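Local structure of possible galactose mutarotase (Streptomyces platensis subsp. rosaceus, 4RNL) at residues G148-R153 against A173-N178. The protein is probably an aldose 1-epimerase that would interconvert the alpha and beta anomers of galactose or a related sugar. Residues are numbered along the deposited sequence; the frame is centred on the assembly and turned at random.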
ATOM      1  N   GLY A 148      13.962   2.453 -18.551  1.00 16.92           N
ATOM      2  CA  GLY A 148      15.000   2.310 -17.547  1.00 15.13           C
ATOM      3  C   GLY A 148      14.884   1.040 -16.734  1.00 14.86           C
ATOM      4  O   GLY A 148      13.784   0.631 -16.349  1.00 16.55           O
ATOM      5  N   ALA A 149      16.024   0.406 -16.474  1.00 15.14           N
ATOM      6  CA  ALA A 149      16.054  -0.721 -15.545  1.00 15.56           C
ATOM      7  C   ALA A 149      16.045  -0.168 -14.127  1.00 18.12           C
ATOM      8  O   ALA A 149      16.933   0.603 -13.749  1.00 19.11           O
ATOM      9  CB  ALA A 149      17.297  -1.562 -15.777  1.00 17.82           C
ATOM     10  N   LEU A 150      15.045  -0.560 -13.344  1.00 13.63           N
ATOM     11  CA  LEU A 150      14.887  -0.048 -11.984  1.00 12.53           C
ATOM     12  C   LEU A 150      15.271  -1.127 -10.974  1.00 14.93           C
ATOM     13  O   LEU A 150      14.611  -2.157 -10.879  1.00 16.03           O
ATOM     14  CB  LEU A 150      13.447   0.421 -11.749  1.00 12.95           C
ATOM     15  CG  LEU A 150      13.190   1.168 -10.437  1.00 13.77           C
ATOM     16  CD1 LEU A 150      13.826   2.562 -10.471  1.00 12.65           C
ATOM     17  CD2 LEU A 150      11.698   1.261 -10.130  1.00 15.55           C
ATOM     18  N   ASP A 151      16.347  -0.877 -10.231  1.00 14.48           N
ATOM     19  CA  ASP A 151      16.851  -1.801  -9.216  1.00 13.18           C
ATOM     20  C   ASP A 151      16.152  -1.481  -7.899  1.00 12.32           C
ATOM     21  O   ASP A 151      16.419  -0.447  -7.289  1.00 14.64           O
ATOM     22  CB  ASP A 151      18.365  -1.609  -9.074  1.00 14.78           C
ATOM     23  CG  ASP A 151      19.032  -2.716  -8.271  1.00 24.02           C
ATOM     24  OD1 ASP A 151      18.322  -3.558  -7.701  1.00 21.24           O
ATOM     25  OD2 ASP A 151      20.279  -2.745  -8.208  1.00 30.34           O
ATOM     26  N   VAL A 152      15.253  -2.360  -7.458  1.00 12.09           N
ATOM     27  CA  VAL A 152      14.370  -2.047  -6.331  1.00 11.48           C
ATOM     28  C   VAL A 152      14.607  -2.958  -5.140  1.00 13.92           C
ATOM     29  O   VAL A 152      14.726  -4.175  -5.298  1.00 13.82           O
ATOM     30  CB  VAL A 152      12.877  -2.183  -6.727  1.00 16.31           C
ATOM     31  CG1 VAL A 152      11.960  -1.796  -5.553  1.00 12.29           C
ATOM     32  CG2 VAL A 152      12.567  -1.345  -7.952  1.00 15.81           C
ATOM     33  N   ARG A 153      14.661  -2.366  -3.947  1.00 10.54           N
ATOM     34  CA  ARG A 153      14.726  -3.131  -2.708  1.00 14.00           C
ATOM     35  C   ARG A 153      13.664  -2.617  -1.757  1.00 16.40           C
ATOM     36  O   ARG A 153      13.538  -1.412  -1.549  1.00 19.01           O
ATOM     37  CB  ARG A 153      16.102  -2.994  -2.042  1.00 15.61           C
ATOM     38  CG  ARG A 153      17.174  -3.815  -2.704  1.00 22.41           C
ATOM     39  CD  ARG A 153      18.500  -3.706  -1.982  1.00 25.90           C
ATOM     40  NE  ARG A 153      19.453  -4.659  -2.548  1.00 32.51           N
ATOM     41  CZ  ARG A 153      20.117  -4.463  -3.682  1.00 39.36           C
ATOM     42  NH1 ARG A 153      19.938  -3.343  -4.372  1.00 40.72           N
ATOM     43  NH2 ARG A 153      20.957  -5.388  -4.126  1.00 41.97           N
ATOM     44  N   ALA A 173      18.286   4.774 -16.297  1.00 17.93           N
ATOM     45  CA  ALA A 173      17.791   5.787 -17.229  1.00 23.54           C
ATOM     46  C   ALA A 173      16.609   6.509 -16.594  1.00 18.60           C
ATOM     47  O   ALA A 173      15.940   5.929 -15.741  1.00 18.63           O
ATOM     48  CB  ALA A 173      17.384   5.139 -18.549  1.00 24.01           C
ATOM     49  N   PRO A 174      16.352   7.769 -16.996  1.00 19.00           N
ATOM     50  CA  PRO A 174      15.229   8.503 -16.391  1.00 14.56           C
ATOM     51  C   PRO A 174      13.922   7.725 -16.470  1.00 23.46           C
ATOM     52  O   PRO A 174      13.616   7.102 -17.495  1.00 14.89           O
ATOM     53  CB  PRO A 174      15.145   9.780 -17.238  1.00 15.08           C
ATOM     54  CG  PRO A 174      16.559   9.996 -17.710  1.00 18.23           C
ATOM     55  CD  PRO A 174      17.121   8.609 -17.938  1.00 19.46           C
ATOM     56  N   THR A 175      13.179   7.733 -15.370  1.00 16.19           N
ATOM     57  CA  THR A 175      11.945   6.986 -15.289  1.00 14.44           C
ATOM     58  C   THR A 175      11.046   7.663 -14.269  1.00 14.45           C
ATOM     59  O   THR A 175      11.429   8.675 -13.688  1.00 17.86           O
ATOM     60  CB  THR A 175      12.221   5.520 -14.892  1.00 17.45           C
ATOM     61  OG1 THR A 175      11.069   4.722 -15.188  1.00 13.69           O
ATOM     62  CG2 THR A 175      12.588   5.391 -13.407  1.00 17.18           C
ATOM     63  N   VAL A 176       9.850   7.117 -14.059  1.00 14.79           N
ATOM     64  CA  VAL A 176       9.012   7.554 -12.954  1.00 13.95           C
ATOM     65  C   VAL A 176       8.829   6.372 -12.008  1.00 17.67           C
ATOM     66  O   VAL A 176       8.806   5.215 -12.447  1.00 12.99           O
ATOM     67  CB  VAL A 176       7.643   8.093 -13.422  1.00 13.19           C
ATOM     68  CG1 VAL A 176       7.823   9.340 -14.278  1.00 15.98           C
ATOM     69  CG2 VAL A 176       6.877   7.024 -14.199  1.00 17.72           C
ATOM     70  N   VAL A 177       8.747   6.669 -10.710  1.00 12.42           N
ATOM     71  CA  VAL A 177       8.643   5.651  -9.665  1.00 10.06           C
ATOM     72  C   VAL A 177       7.717   6.165  -8.568  1.00 12.59           C
ATOM     73  O   VAL A 177       7.824   7.318  -8.142  1.00 14.22           O
ATOM     74  CB  VAL A 177      10.006   5.347  -9.008  1.00 18.54           C
ATOM     75  CG1 VAL A 177       9.865   4.155  -8.046  1.00 12.47           C
ATOM     76  CG2 VAL A 177      11.054   5.050 -10.034  1.00 28.63           C
ATOM     77  N   ASN A 178       6.815   5.308  -8.107  1.00 10.11           N
ATOM     78  CA  ASN A 178       5.901   5.646  -7.020  1.00  9.27           C
ATOM     79  C   ASN A 178       5.472   4.327  -6.394  1.00 11.45           C
ATOM     80  O   ASN A 178       4.529   3.688  -6.869  1.00 11.52           O
ATOM     81  CB  ASN A 178       4.701   6.408  -7.590  1.00 10.23           C
ATOM     82  CG  ASN A 178       3.719   6.895  -6.521  1.00 11.70           C
ATOM     83  OD1 ASN A 178       4.080   7.148  -5.367  1.00 13.88           O
ATOM     84  ND2 ASN A 178       2.458   7.026  -6.915  1.00 17.40           N
TER
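L150 and V177 meet in a small, buried apolar contact at one end of the beta-sandwich of a galactose mutarotase-like fold. Strand 150-159 begins here in the large antiparallel sheet. Its hairpin partner, strand 162-171, has run back to this end, and the chain then turns off through 173-178 toward strand 180-185 of another sheet. The two branched side chains meet end on. CG of L150 stands anti to its own N (chi1 -171°), which carries both methyls to V177: CG2 of V177 lies 3.8 Å from each of CD1 and CD2 of L150. A branched leucine suits the place because its fork can straddle this one valine methyl, while A169 and T171 of the neighbouring strand also touch it. T175 adds the fringe, its CG2 lying 4.3 Å from CD1 of L150. The threonine thus works two ways, since its OG1 is hydrogen-bonded to P147 O and to R84 NH1. R84 also binds G148 O through NH1, so one guanidinium nitrogen joins both segments. At the other end, CB of A173 rests 3.8 Å from CA of G148. Glycine fits here because a beta-carbon would collide with A173 O, and at phi 89°, psi 139° it would also press on the carbonyl oxygen of the residue before. No hydrogen bond passes directly between the segments; methyl groups pack on one another and on the glycine CA, so shape and apolar burial set the contact, while R84 and the T175 OG1 bond to P147 O supply the directional polar ties.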